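Local atomic coordinates of phosphatidylinositol phosphate phosphatase (Schizosaccharomyces pombe, PDB entry 1I9Z), a protein that removes the 5-phosphate from soluble and lipid inositol phosphates, here as its catalytic domain, and so controls phosphoinositide levels in membrane trafficking and signalling. Residues D268-S273 with R277-T282; H166-Y171 with D175-D180; V299-Y302 with R307-Y310; G206-R211 with K245-F250. One frame throughout, in Å; residues are numbered along the deposited sequence.

Contact 1 of 4, residues D268-S273 with R277-T282; sequences DIYDTS and RVPAWT. With 2IP (D-myo-inositol-1,4-bisphosphate), chain C.
Asp-271 takes the backbone N of Arg-277 onto its OD2, 2.9 Å away, on the anti side of the carboxylate and 27° out of its plane. The other oxygen faces its own chain: OD1 receives Ser-273 OG on the syn lone pair and Ser-273 N from above the plane, the latter closing an Asx turn. Three donors thus grip the two oxygens, and CG anti to the backbone N (chi1 -169°) lets one short acid bridge the two arms of the loop. An asparagine in its place would probably forfeit either the bond to Arg-277 N or both bonds to Ser-273, since its amide nitrogen cannot accept.

Both segments belong to the long loop that precedes strand 283-288 of this DNase I-like phosphatase domain, and the loop lines the inositol phosphate pocket. Arg-277, bent at chi2 (-56°), lays one guanidinium face over the inositol ring, with NH2 3.1 Å from C3 of the ligand, while its CG rests 3.3 Å from Asp-271 OD2.

Further in, Pro-279 CG sits over one face of the Tyr-270 ring, 4.0 Å from the centroid, a CH-pi contact suited to a rigid proline beside a flat aromatic. Tyr-270 OH is hydrogen-bonded to Pro-259 O, and its ring also stacks with Phe-263. Val-219 and Val-220 of helix 216-224 pack against Pro-279.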
# COMPACT_ATOMS: atom_id res chain seq x y z
N ASP A 268 -1.30 -25.48 9.96
CA ASP A 268 -2.52 -24.66 10.09
C ASP A 268 -2.75 -24.38 11.55
O ASP A 268 -3.83 -23.88 11.92
CB ASP A 268 -3.73 -25.48 9.58
CG ASP A 268 -3.75 -25.61 8.08
OD1 ASP A 268 -3.44 -24.62 7.37
OD2 ASP A 268 -4.15 -26.68 7.54
N ILE A 269 -1.75 -24.64 12.38
CA ILE A 269 -1.99 -24.59 13.82
C ILE A 269 -1.47 -23.31 14.47
O ILE A 269 -0.34 -22.90 14.21
CB ILE A 269 -1.29 -25.83 14.42
CG1 ILE A 269 -1.97 -27.08 13.82
CG2 ILE A 269 -1.34 -25.87 15.97
CD1 ILE A 269 -1.49 -28.34 14.48
N TYR A 270 -2.31 -22.70 15.31
CA TYR A 270 -1.82 -21.49 16.01
C TYR A 270 -0.84 -21.87 17.12
O TYR A 270 -1.04 -22.85 17.90
CB TYR A 270 -2.97 -20.67 16.59
CG TYR A 270 -3.70 -19.97 15.51
CD1 TYR A 270 -4.91 -20.48 15.00
CD2 TYR A 270 -3.19 -18.73 14.95
CE1 TYR A 270 -5.62 -19.78 13.93
CE2 TYR A 270 -3.93 -18.04 13.93
CZ TYR A 270 -5.13 -18.60 13.43
OH TYR A 270 -5.79 -18.00 12.37
N ASP A 271 0.18 -21.03 17.25
CA ASP A 271 1.27 -21.16 18.19
C ASP A 271 1.09 -22.14 19.35
O ASP A 271 0.37 -21.83 20.30
CB ASP A 271 1.63 -19.75 18.79
CG ASP A 271 2.96 -19.79 19.58
OD1 ASP A 271 3.72 -20.76 19.46
OD2 ASP A 271 3.25 -18.84 20.32
N THR A 272 1.74 -23.32 19.25
CA THR A 272 1.69 -24.31 20.31
C THR A 272 2.96 -24.23 21.17
O THR A 272 3.18 -25.09 22.01
CB THR A 272 1.49 -25.78 19.74
OG1 THR A 272 2.56 -26.09 18.84
CG2 THR A 272 0.20 -25.86 18.98
N SER A 273 3.81 -23.21 20.94
CA SER A 273 5.02 -23.06 21.76
C SER A 273 4.58 -22.59 23.12
O SER A 273 3.43 -22.18 23.34
CB SER A 273 6.03 -22.06 21.17
OG SER A 273 5.66 -20.73 21.49
N ARG A 277 1.42 -17.23 21.94
CA ARG A 277 1.07 -15.92 21.42
C ARG A 277 -0.37 -15.92 20.99
O ARG A 277 -0.84 -16.80 20.24
CB ARG A 277 1.96 -15.57 20.25
CG ARG A 277 3.44 -15.52 20.58
CD ARG A 277 3.78 -14.59 21.73
NE ARG A 277 5.24 -14.52 21.82
CZ ARG A 277 5.94 -14.07 22.86
NH1 ARG A 277 5.31 -13.62 23.95
NH2 ARG A 277 7.27 -14.05 22.79
N VAL A 278 -1.11 -14.88 21.44
CA VAL A 278 -2.51 -14.80 21.06
C VAL A 278 -2.60 -14.48 19.57
O VAL A 278 -1.87 -13.59 19.04
CB VAL A 278 -3.22 -13.66 21.87
CG1 VAL A 278 -4.78 -13.60 21.48
CG2 VAL A 278 -3.06 -13.87 23.41
N PRO A 279 -3.49 -15.18 18.83
CA PRO A 279 -3.62 -14.87 17.39
C PRO A 279 -4.01 -13.41 17.18
O PRO A 279 -4.67 -12.80 18.06
CB PRO A 279 -4.73 -15.79 16.87
CG PRO A 279 -4.58 -17.04 17.82
CD PRO A 279 -4.23 -16.40 19.22
N ALA A 280 -3.64 -12.88 16.00
CA ALA A 280 -3.97 -11.49 15.69
C ALA A 280 -3.94 -11.19 14.20
O ALA A 280 -3.31 -11.91 13.46
CB ALA A 280 -2.94 -10.56 16.43
N TRP A 281 -4.64 -10.14 13.78
CA TRP A 281 -4.57 -9.65 12.43
C TRP A 281 -3.41 -8.60 12.44
O TRP A 281 -3.62 -7.37 12.38
CB TRP A 281 -5.88 -8.96 12.00
CG TRP A 281 -6.93 -9.98 11.68
CD1 TRP A 281 -6.99 -10.84 10.58
CD2 TRP A 281 -8.14 -10.18 12.41
NE1 TRP A 281 -8.21 -11.54 10.60
CE2 TRP A 281 -8.92 -11.14 11.70
CE3 TRP A 281 -8.66 -9.61 13.60
CZ2 TRP A 281 -10.20 -11.54 12.14
CZ3 TRP A 281 -9.95 -10.04 14.03
CH2 TRP A 281 -10.68 -10.96 13.30
N THR A 282 -2.17 -9.12 12.50
CA THR A 282 -0.99 -8.23 12.53
C THR A 282 -0.73 -7.60 11.16
O THR A 282 -0.19 -6.50 11.08
CB THR A 282 0.31 -9.01 12.89
OG1 THR A 282 0.38 -10.25 12.16
CG2 THR A 282 0.35 -9.32 14.33
C1 2IP C . 5.81 -9.97 22.74
C2 2IP C . 7.26 -10.12 22.19
C3 2IP C . 7.42 -11.39 21.29
C4 2IP C . 6.39 -11.46 20.13
C5 2IP C . 4.98 -11.45 20.77
C6 2IP C . 4.72 -10.17 21.62
O1 2IP C . 5.36 -9.93 24.07
O2 2IP C . 7.64 -9.02 21.41
O3 2IP C . 8.68 -11.41 20.70
O4 2IP C . 6.61 -12.70 19.38
O5 2IP C . 3.98 -11.52 19.76
O6 2IP C . 3.41 -10.40 22.12
P4 2IP C . 7.09 -12.74 17.88
O41 2IP C . 6.12 -11.80 17.07
O42 2IP C . 7.02 -14.11 17.38
O43 2IP C . 8.53 -12.22 17.99
P1 2IP C . 4.83 -8.83 24.94
O11 2IP C . 5.68 -8.97 26.22
O12 2IP C . 4.87 -7.40 24.47
O13 2IP C . 3.41 -9.29 25.31

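Contact 2 of 4, residues H166-Y171 with D175-D180; sequences HLAAGY and DERDHD. With 2IP (D-myo-inositol-1,4-bisphosphate), chain C.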
# COMPACT_ATOMS: atom_id res chain seq x y z
N HIS A 166 6.87 -2.09 9.44
CA HIS A 166 6.89 -3.13 10.46
C HIS A 166 6.89 -2.32 11.71
O HIS A 166 7.89 -1.60 11.98
CB HIS A 166 8.17 -3.94 10.34
CG HIS A 166 8.17 -5.24 11.10
ND1 HIS A 166 7.17 -5.61 11.98
CD2 HIS A 166 9.11 -6.21 11.14
CE1 HIS A 166 7.51 -6.77 12.55
NE2 HIS A 166 8.68 -7.15 12.05
N LEU A 167 5.76 -2.34 12.46
CA LEU A 167 5.67 -1.52 13.67
C LEU A 167 5.94 -2.25 14.96
O LEU A 167 6.16 -3.51 15.01
CB LEU A 167 4.29 -0.81 13.71
CG LEU A 167 3.82 -0.13 12.43
CD1 LEU A 167 2.44 0.57 12.70
CD2 LEU A 167 4.94 0.91 11.89
N ALA A 168 5.97 -1.50 16.07
CA ALA A 168 6.38 -2.10 17.36
C ALA A 168 5.65 -3.38 17.73
O ALA A 168 4.42 -3.41 17.63
CB ALA A 168 6.22 -1.12 18.49
N ALA A 169 6.40 -4.40 18.20
CA ALA A 169 5.77 -5.69 18.56
C ALA A 169 5.35 -5.61 20.01
O ALA A 169 5.86 -4.75 20.76
CB ALA A 169 6.79 -6.84 18.40
N GLY A 170 4.43 -6.47 20.39
CA GLY A 170 4.01 -6.48 21.79
C GLY A 170 2.51 -6.65 21.85
O GLY A 170 1.77 -6.21 20.96
N TYR A 171 2.05 -7.35 22.88
CA TYR A 171 0.63 -7.58 23.04
C TYR A 171 -0.19 -6.34 23.40
O TYR A 171 -1.14 -5.96 22.71
CB TYR A 171 0.43 -8.64 24.11
CG TYR A 171 -1.02 -8.98 24.34
CD1 TYR A 171 -1.79 -9.50 23.32
CD2 TYR A 171 -1.61 -8.79 25.60
CE1 TYR A 171 -3.13 -9.85 23.52
CE2 TYR A 171 -2.95 -9.13 25.82
CZ TYR A 171 -3.70 -9.67 24.76
OH TYR A 171 -4.98 -10.13 25.01
N ASP A 175 -0.16 1.80 22.26
CA ASP A 175 0.20 3.25 22.26
C ASP A 175 1.55 3.43 21.51
O ASP A 175 1.78 4.42 20.82
CB ASP A 175 0.41 3.80 23.67
CG ASP A 175 -0.88 3.91 24.45
OD1 ASP A 175 -1.96 4.06 23.85
OD2 ASP A 175 -0.80 3.89 25.70
N GLU A 176 2.43 2.46 21.65
CA GLU A 176 3.72 2.59 20.95
C GLU A 176 3.49 2.43 19.42
O GLU A 176 4.14 3.13 18.63
CB GLU A 176 4.71 1.56 21.45
CG GLU A 176 6.11 1.78 20.82
CD GLU A 176 7.18 0.78 21.28
OE1 GLU A 176 6.88 -0.07 22.18
OE2 GLU A 176 8.30 0.85 20.71
N ARG A 177 2.62 1.51 18.98
CA ARG A 177 2.35 1.44 17.55
C ARG A 177 1.72 2.75 17.07
O ARG A 177 1.98 3.24 15.96
CB ARG A 177 1.36 0.26 17.26
CG ARG A 177 2.03 -1.10 17.51
CD ARG A 177 1.10 -2.24 17.16
NE ARG A 177 0.31 -2.73 18.32
CZ ARG A 177 0.81 -3.56 19.27
NH1 ARG A 177 0.04 -4.03 20.27
NH2 ARG A 177 2.10 -3.87 19.28
N ASP A 178 0.84 3.34 17.87
CA ASP A 178 0.23 4.60 17.38
C ASP A 178 1.33 5.69 17.21
O ASP A 178 1.32 6.49 16.30
CB ASP A 178 -0.82 5.13 18.38
CG ASP A 178 -2.07 4.30 18.42
OD1 ASP A 178 -2.95 4.67 19.29
OD2 ASP A 178 -2.25 3.30 17.63
N HIS A 179 2.28 5.67 18.15
CA HIS A 179 3.38 6.61 18.13
C HIS A 179 4.22 6.35 16.87
O HIS A 179 4.76 7.29 16.24
CB HIS A 179 4.24 6.38 19.36
CG HIS A 179 5.55 7.09 19.28
ND1 HIS A 179 6.76 6.44 19.14
CD2 HIS A 179 5.84 8.41 19.34
CE1 HIS A 179 7.74 7.33 19.12
NE2 HIS A 179 7.20 8.54 19.24
N ASP A 180 4.36 5.07 16.51
CA ASP A 180 5.14 4.73 15.31
C ASP A 180 4.45 5.28 14.07
O ASP A 180 5.09 5.76 13.13
CB ASP A 180 5.29 3.19 15.16
CG ASP A 180 6.26 2.59 16.12
OD1 ASP A 180 7.00 3.34 16.79
OD2 ASP A 180 6.30 1.34 16.26
C1 2IP C . 5.81 -9.97 22.74
C2 2IP C . 7.26 -10.12 22.19
C3 2IP C . 7.42 -11.39 21.29
C4 2IP C . 6.39 -11.46 20.13
C5 2IP C . 4.98 -11.45 20.77
C6 2IP C . 4.72 -10.17 21.62
O1 2IP C . 5.36 -9.93 24.07
O2 2IP C . 7.64 -9.02 21.41
O3 2IP C . 8.68 -11.41 20.70
O4 2IP C . 6.61 -12.70 19.38
O5 2IP C . 3.98 -11.52 19.76
O6 2IP C . 3.41 -10.40 22.12
P4 2IP C . 7.09 -12.74 17.88
O41 2IP C . 6.12 -11.80 17.07
O42 2IP C . 7.02 -14.11 17.38
O43 2IP C . 8.53 -12.22 17.99
P1 2IP C . 4.83 -8.83 24.94
O11 2IP C . 5.68 -8.97 26.22
O12 2IP C . 4.87 -7.40 24.47
O13 2IP C . 3.41 -9.29 25.31
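Arg-177 reaches from its helix to three carbonyls of the loop 168-171, all near the plane of its guanidinium. NH2 meets Ala-168 O at 2.9 Å, 2° out of that plane, and NH1 and NH2 together take Gly-170 O end-on, each at 2.9 Å and from the same face of the peptide. A weak bond from NH1 to Tyr-171 O adds to the set. The side chain runs straight as far as CD and bends at chi3 (-93°), which swings its end toward the loop; arginine suits the place because its fan of N-H groups holds several carbonyls at once. A lysine here would probably hold fewer of the carbonyls and leave the ligand-binding loop less firmly held.

Asp-180, with CG anti to its carbonyl carbon (chi1 -74°), brings OD2 to Ala-168 N at 2.9 Å, nearly in line with its C-O bond. Between them Ala-168 CB lies 3.5 Å from Glu-176 CD, where a small methyl fits against the carboxylate, whose OE1 is bonded to Asn-173. Gly-170 has backbone angles that call for glycine, and its CA passes 3.0 Å from O12 of the 1-phosphate, to which Tyr-171 N donates at 3.2 Å. Ala-169 to Tyr-171 line the inositol bisphosphate pocket of this DNase I-like domain, with Arg-177 holding them from the second shell.

The contact joins the exit of strand 158-166 to helix 174-187, the next helix of the chain. Gln-236 of helix 236-242 bonds to both Arg-177 NH1 and Tyr-171 O, and Tyr-210 makes a cation-pi contact with Arg-177.

Contact 3 of 4, residues V299-Y302 with R307-Y310; sequences VPLY and RPIY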
# COMPACT_ATOMS: atom_id res chain seq x y z
N VAL A 299 -3.39 -15.77 2.26
CA VAL A 299 -3.17 -16.90 1.37
C VAL A 299 -2.45 -17.98 2.13
O VAL A 299 -1.61 -17.72 2.95
CB VAL A 299 -2.29 -16.42 0.16
CG1 VAL A 299 -1.74 -17.62 -0.62
CG2 VAL A 299 -3.17 -15.49 -0.73
N PRO A 300 -2.76 -19.23 1.82
CA PRO A 300 -2.11 -20.32 2.54
C PRO A 300 -0.67 -20.65 2.10
O PRO A 300 -0.45 -21.59 1.32
CB PRO A 300 -3.08 -21.52 2.33
CG PRO A 300 -4.26 -20.96 1.54
CD PRO A 300 -3.76 -19.71 0.85
N LEU A 301 0.30 -19.85 2.54
CA LEU A 301 1.74 -20.18 2.37
C LEU A 301 2.22 -20.44 3.79
O LEU A 301 1.82 -19.72 4.72
CB LEU A 301 2.59 -19.07 1.77
CG LEU A 301 2.42 -18.80 0.27
CD1 LEU A 301 3.56 -17.88 -0.17
CD2 LEU A 301 2.49 -20.17 -0.52
N TYR A 302 3.11 -21.42 3.97
CA TYR A 302 3.47 -21.89 5.30
C TYR A 302 4.94 -21.75 5.70
O TYR A 302 5.39 -22.38 6.68
CB TYR A 302 3.07 -23.41 5.34
CG TYR A 302 1.57 -23.67 5.22
CD1 TYR A 302 0.92 -23.73 3.96
CD2 TYR A 302 0.82 -23.86 6.37
CE1 TYR A 302 -0.50 -23.99 3.87
CE2 TYR A 302 -0.56 -24.10 6.33
CZ TYR A 302 -1.20 -24.16 5.06
OH TYR A 302 -2.54 -24.42 4.99
N ARG A 307 0.88 -15.62 7.85
CA ARG A 307 0.41 -15.86 6.46
C ARG A 307 0.57 -14.58 5.70
O ARG A 307 0.46 -13.49 6.30
CB ARG A 307 -1.08 -16.17 6.38
CG ARG A 307 -1.44 -17.47 7.07
CD ARG A 307 -1.24 -18.72 6.04
NE ARG A 307 -1.57 -19.89 6.82
CZ ARG A 307 -0.74 -20.60 7.56
NH1 ARG A 307 0.59 -20.36 7.61
NH2 ARG A 307 -1.27 -21.45 8.46
N PRO A 308 0.87 -14.66 4.39
CA PRO A 308 1.00 -13.49 3.54
C PRO A 308 -0.43 -13.02 3.21
O PRO A 308 -1.41 -13.82 3.36
CB PRO A 308 1.75 -14.02 2.27
CG PRO A 308 1.41 -15.49 2.24
CD PRO A 308 1.08 -15.94 3.67
N ILE A 309 -0.56 -11.75 2.81
CA ILE A 309 -1.88 -11.21 2.43
C ILE A 309 -1.74 -10.38 1.15
O ILE A 309 -0.61 -10.09 0.67
CB ILE A 309 -2.46 -10.27 3.53
CG1 ILE A 309 -1.49 -9.13 3.82
CG2 ILE A 309 -2.70 -11.06 4.81
CD1 ILE A 309 -2.11 -7.95 4.68
N TYR A 310 -2.87 -10.05 0.52
CA TYR A 310 -2.82 -9.17 -0.63
C TYR A 310 -4.12 -8.38 -0.72
O TYR A 310 -5.14 -8.76 -0.09
CB TYR A 310 -2.57 -9.92 -1.96
CG TYR A 310 -3.76 -10.78 -2.40
CD1 TYR A 310 -4.76 -10.23 -3.21
CD2 TYR A 310 -3.91 -12.06 -1.93
CE1 TYR A 310 -5.90 -10.97 -3.57
CE2 TYR A 310 -5.07 -12.82 -2.25
CZ TYR A 310 -6.03 -12.28 -3.07
OH TYR A 310 -7.12 -13.05 -3.44
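Tyr-302 CE2 lies over one face of the Arg-307 guanidinium, 3.4 Å above its plane and toward the rim, while Val-299 O is near that plane at the edge. The planes are 42° apart, and the cation-pi contact is off-centre, Arg-307 CZ lying 4.2 Å from the Tyr-302 centroid and 33° off the ring normal. Tyr-310 meets its neighbour differently: Val-299 CG2 touches the edge of this ring, in its plane, 3.6 Å from CE2.

Arg-307 bends at chi2 (-86°), which carries its CD past Val-299 O and brings NH1 to Leu-301 O in a weak bond of 3.2 Å. An arginine suits this spot because its aliphatic part packs along the loop while its head serves carbonyls and a ring. NH2 is bonded to Thr-267 O, and Tyr-302 OH to Asp-268.

The segments form the two ends of the loop between strands 292-298 and 309-320, antiparallel neighbours in the six-stranded sheet of the DNase I-like fold; the loop also carries the pocket residue Asp-305. Val-299 N donates to Pro-308 O at 3.0 Å, extending the pairing beyond the first strand, and Pro-300 then centres an inverse gamma turn.

Pro-308 CG rests 3.8 Å from Leu-301 CB, their side chains crossing at about a right angle, and lies 4.3 Å from Val-299 CB. Trp-46 of helix 44-47 packs against all three of these apolar residues, and Tyr-32 of strand 20-33 touches Leu-301 and Pro-308.

Contact 4 of 4, residues G206-R211 with K245-F250; sequences GDFNYR and KVFPFF. With 2IP (D-myo-inositol-1,4-bisphosphate), chain C.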
# COMPACT_ATOMS: atom_id res chain seq x y z
N GLY A 206 1.46 -3.55 5.80
CA GLY A 206 2.55 -4.37 6.36
C GLY A 206 2.18 -5.00 7.67
O GLY A 206 1.02 -5.24 7.93
N ASP A 207 3.18 -5.28 8.50
CA ASP A 207 2.97 -5.93 9.80
C ASP A 207 2.90 -4.76 10.77
O ASP A 207 3.90 -4.33 11.37
CB ASP A 207 4.16 -6.83 10.14
CG ASP A 207 3.96 -7.57 11.48
OD1 ASP A 207 3.01 -7.18 12.23
OD2 ASP A 207 4.75 -8.50 11.77
N PHE A 208 1.67 -4.26 10.94
CA PHE A 208 1.47 -3.13 11.86
C PHE A 208 1.49 -3.62 13.31
O PHE A 208 1.56 -2.82 14.24
CB PHE A 208 0.15 -2.37 11.55
CG PHE A 208 0.10 -1.72 10.20
CD1 PHE A 208 1.27 -1.45 9.47
CD2 PHE A 208 -1.14 -1.27 9.68
CE1 PHE A 208 1.22 -0.73 8.29
CE2 PHE A 208 -1.20 -0.57 8.51
CZ PHE A 208 -0.02 -0.28 7.80
N ASN A 209 1.38 -4.94 13.50
CA ASN A 209 1.51 -5.54 14.82
C ASN A 209 0.39 -5.33 15.81
O ASN A 209 0.53 -5.74 16.95
CB ASN A 209 2.86 -5.18 15.50
CG ASN A 209 3.86 -6.40 15.56
OD1 ASN A 209 3.47 -7.52 15.84
ND2 ASN A 209 5.16 -6.14 15.24
N TYR A 210 -0.72 -4.74 15.36
CA TYR A 210 -1.86 -4.56 16.25
C TYR A 210 -2.47 -5.91 16.54
O TYR A 210 -2.54 -6.81 15.64
CB TYR A 210 -2.87 -3.62 15.65
CG TYR A 210 -2.41 -2.15 15.69
CD1 TYR A 210 -1.72 -1.59 14.61
CD2 TYR A 210 -2.70 -1.34 16.79
CE1 TYR A 210 -1.35 -0.24 14.60
CE2 TYR A 210 -2.31 0.00 16.80
CZ TYR A 210 -1.63 0.53 15.67
OH TYR A 210 -1.27 1.84 15.68
N ARG A 211 -2.98 -6.04 17.76
CA ARG A 211 -3.44 -7.37 18.27
C ARG A 211 -4.94 -7.43 18.63
O ARG A 211 -5.67 -6.41 18.57
CB ARG A 211 -2.62 -7.74 19.52
CG ARG A 211 -1.08 -7.66 19.36
CD ARG A 211 -0.57 -8.55 18.21
NE ARG A 211 0.87 -8.36 18.00
CZ ARG A 211 1.81 -9.04 18.66
NH1 ARG A 211 1.46 -9.97 19.55
NH2 ARG A 211 3.11 -8.74 18.47
N LYS A 245 -7.16 8.59 15.88
CA LYS A 245 -5.79 8.64 16.43
C LYS A 245 -4.70 8.17 15.40
O LYS A 245 -3.58 8.74 15.34
CB LYS A 245 -5.67 7.76 17.69
CG LYS A 245 -6.61 8.01 18.93
CD LYS A 245 -5.96 7.31 20.16
CE LYS A 245 -6.90 6.98 21.38
NZ LYS A 245 -6.32 5.92 22.37
N VAL A 246 -5.00 7.13 14.62
CA VAL A 246 -4.00 6.63 13.66
C VAL A 246 -4.62 6.46 12.30
O VAL A 246 -5.82 6.24 12.19
CB VAL A 246 -3.39 5.28 14.08
CG1 VAL A 246 -2.44 5.50 15.15
CG2 VAL A 246 -4.48 4.28 14.48
N PHE A 247 -3.79 6.55 11.26
CA PHE A 247 -4.28 6.40 9.89
C PHE A 247 -5.60 7.12 9.57
O PHE A 247 -6.53 6.53 9.03
CB PHE A 247 -4.46 4.91 9.49
CG PHE A 247 -3.19 4.07 9.70
CD1 PHE A 247 -3.01 3.35 10.85
CD2 PHE A 247 -2.19 4.05 8.72
CE1 PHE A 247 -1.86 2.60 11.08
CE2 PHE A 247 -1.02 3.30 8.95
CZ PHE A 247 -0.88 2.57 10.12
N PRO A 248 -5.69 8.42 9.91
CA PRO A 248 -6.93 9.13 9.60
C PRO A 248 -7.15 9.18 8.08
O PRO A 248 -6.21 9.28 7.25
CB PRO A 248 -6.71 10.55 10.21
CG PRO A 248 -5.17 10.72 10.18
CD PRO A 248 -4.68 9.26 10.58
N PHE A 249 -8.39 9.10 7.69
CA PHE A 249 -8.80 9.10 6.31
C PHE A 249 -8.37 7.85 5.54
O PHE A 249 -8.54 7.82 4.34
CB PHE A 249 -8.35 10.38 5.59
CG PHE A 249 -8.85 11.65 6.24
CD1 PHE A 249 -8.00 12.46 6.99
CD2 PHE A 249 -10.21 12.00 6.17
CE1 PHE A 249 -8.47 13.58 7.65
CE2 PHE A 249 -10.70 13.14 6.84
CZ PHE A 249 -9.83 13.92 7.57
N PHE A 250 -7.79 6.85 6.22
CA PHE A 250 -7.50 5.59 5.56
C PHE A 250 -8.66 4.62 5.77
O PHE A 250 -9.32 4.63 6.83
CB PHE A 250 -6.26 4.88 6.14
CG PHE A 250 -4.97 5.43 5.62
CD1 PHE A 250 -4.44 6.61 6.20
CD2 PHE A 250 -4.31 4.80 4.53
CE1 PHE A 250 -3.26 7.17 5.69
CE2 PHE A 250 -3.11 5.33 4.01
CZ PHE A 250 -2.59 6.50 4.58
C1 2IP C . 5.81 -9.97 22.74
C2 2IP C . 7.26 -10.12 22.19
C3 2IP C . 7.42 -11.39 21.29
C4 2IP C . 6.39 -11.46 20.13
C5 2IP C . 4.98 -11.45 20.77
C6 2IP C . 4.72 -10.17 21.62
O1 2IP C . 5.36 -9.93 24.07
O2 2IP C . 7.64 -9.02 21.41
O3 2IP C . 8.68 -11.41 20.70
O4 2IP C . 6.61 -12.70 19.38
O5 2IP C . 3.98 -11.52 19.76
O6 2IP C . 3.41 -10.40 22.12
P4 2IP C . 7.09 -12.74 17.88
O41 2IP C . 6.12 -11.80 17.07
O42 2IP C . 7.02 -14.11 17.38
O43 2IP C . 8.53 -12.22 17.99
P1 2IP C . 4.83 -8.83 24.94
O11 2IP C . 5.68 -8.97 26.22
O12 2IP C . 4.87 -7.40 24.47
O13 2IP C . 3.41 -9.29 25.31
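Phe-208 and Phe-247 reach toward each other from opposite directions and make the close part of this contact. Phe-247 CZ comes over one face of the Phe-208 ring, 3.5 Å from CE2 and displaced toward the rim. The planes are only 20° apart, but with centroids 4.9 Å from each other the rings are slid so far that they barely overlap. Flat, apolar rings suit the site: Trp-204 meets both of them, and Leu-286 of strand 283-288 touches both as well.

The second touch is looser. Tyr-210 OH approaches Val-246 CG1 at 3.9 Å, without a polar bond between them; the hydroxyl is hydrogen-bonded to Asp-178 of helix 174-187. Tyrosine suits the place because its ring packs among apolar neighbours while its hydroxyl reaches that acid.

The contact pins the loop leaving strand 201-205, in the five-stranded sheet of this DNase I-like domain, to the loop that follows helix 236-242. Phe-247 also opens a type II beta turn that ends at Phe-250, closed by Phe-250 N to Phe-247 O at 3.1 Å. At the middle of the turn Phe-249 is exposed, as is Lys-245 at the start of the segment.

On its far side the first loop faces the substrate pocket. Arg-211 holds Asn-209 side-on, NE to the backbone O at 2.8 Å and NH2 to OD1 at 2.9 Å. With the guanidinium fixed in this way, NH1 donates to hydroxyl oxygens O5 and O6 of the inositol bisphosphate, at 3.0 Å and 3.3 Å.

In the fold
Along the chain the contacts come in the order 2, 4, 1, 3, one closing before the next opens. Contacts 2 and 4 lie nearest together, their centres about 9 Å apart, and are joined by a hydrogen bond between Leu-167 O and Asn-209 ND2; their first segments follow strands 158-166 and 201-205, parallel neighbours in the five-stranded sheet. Contact 1, in the loop leading to strand 283-288 of that sheet, touches both. Contacts 1, 2 and 4 thus gather three loops round the same inositol bisphosphate. Contact 3 lies at the end of strands 292-298 and 309-320 of the six-stranded sheet, and a hydrogen bond from its Tyr-302 links this sheet to contact 1, about 14 Å away between centres.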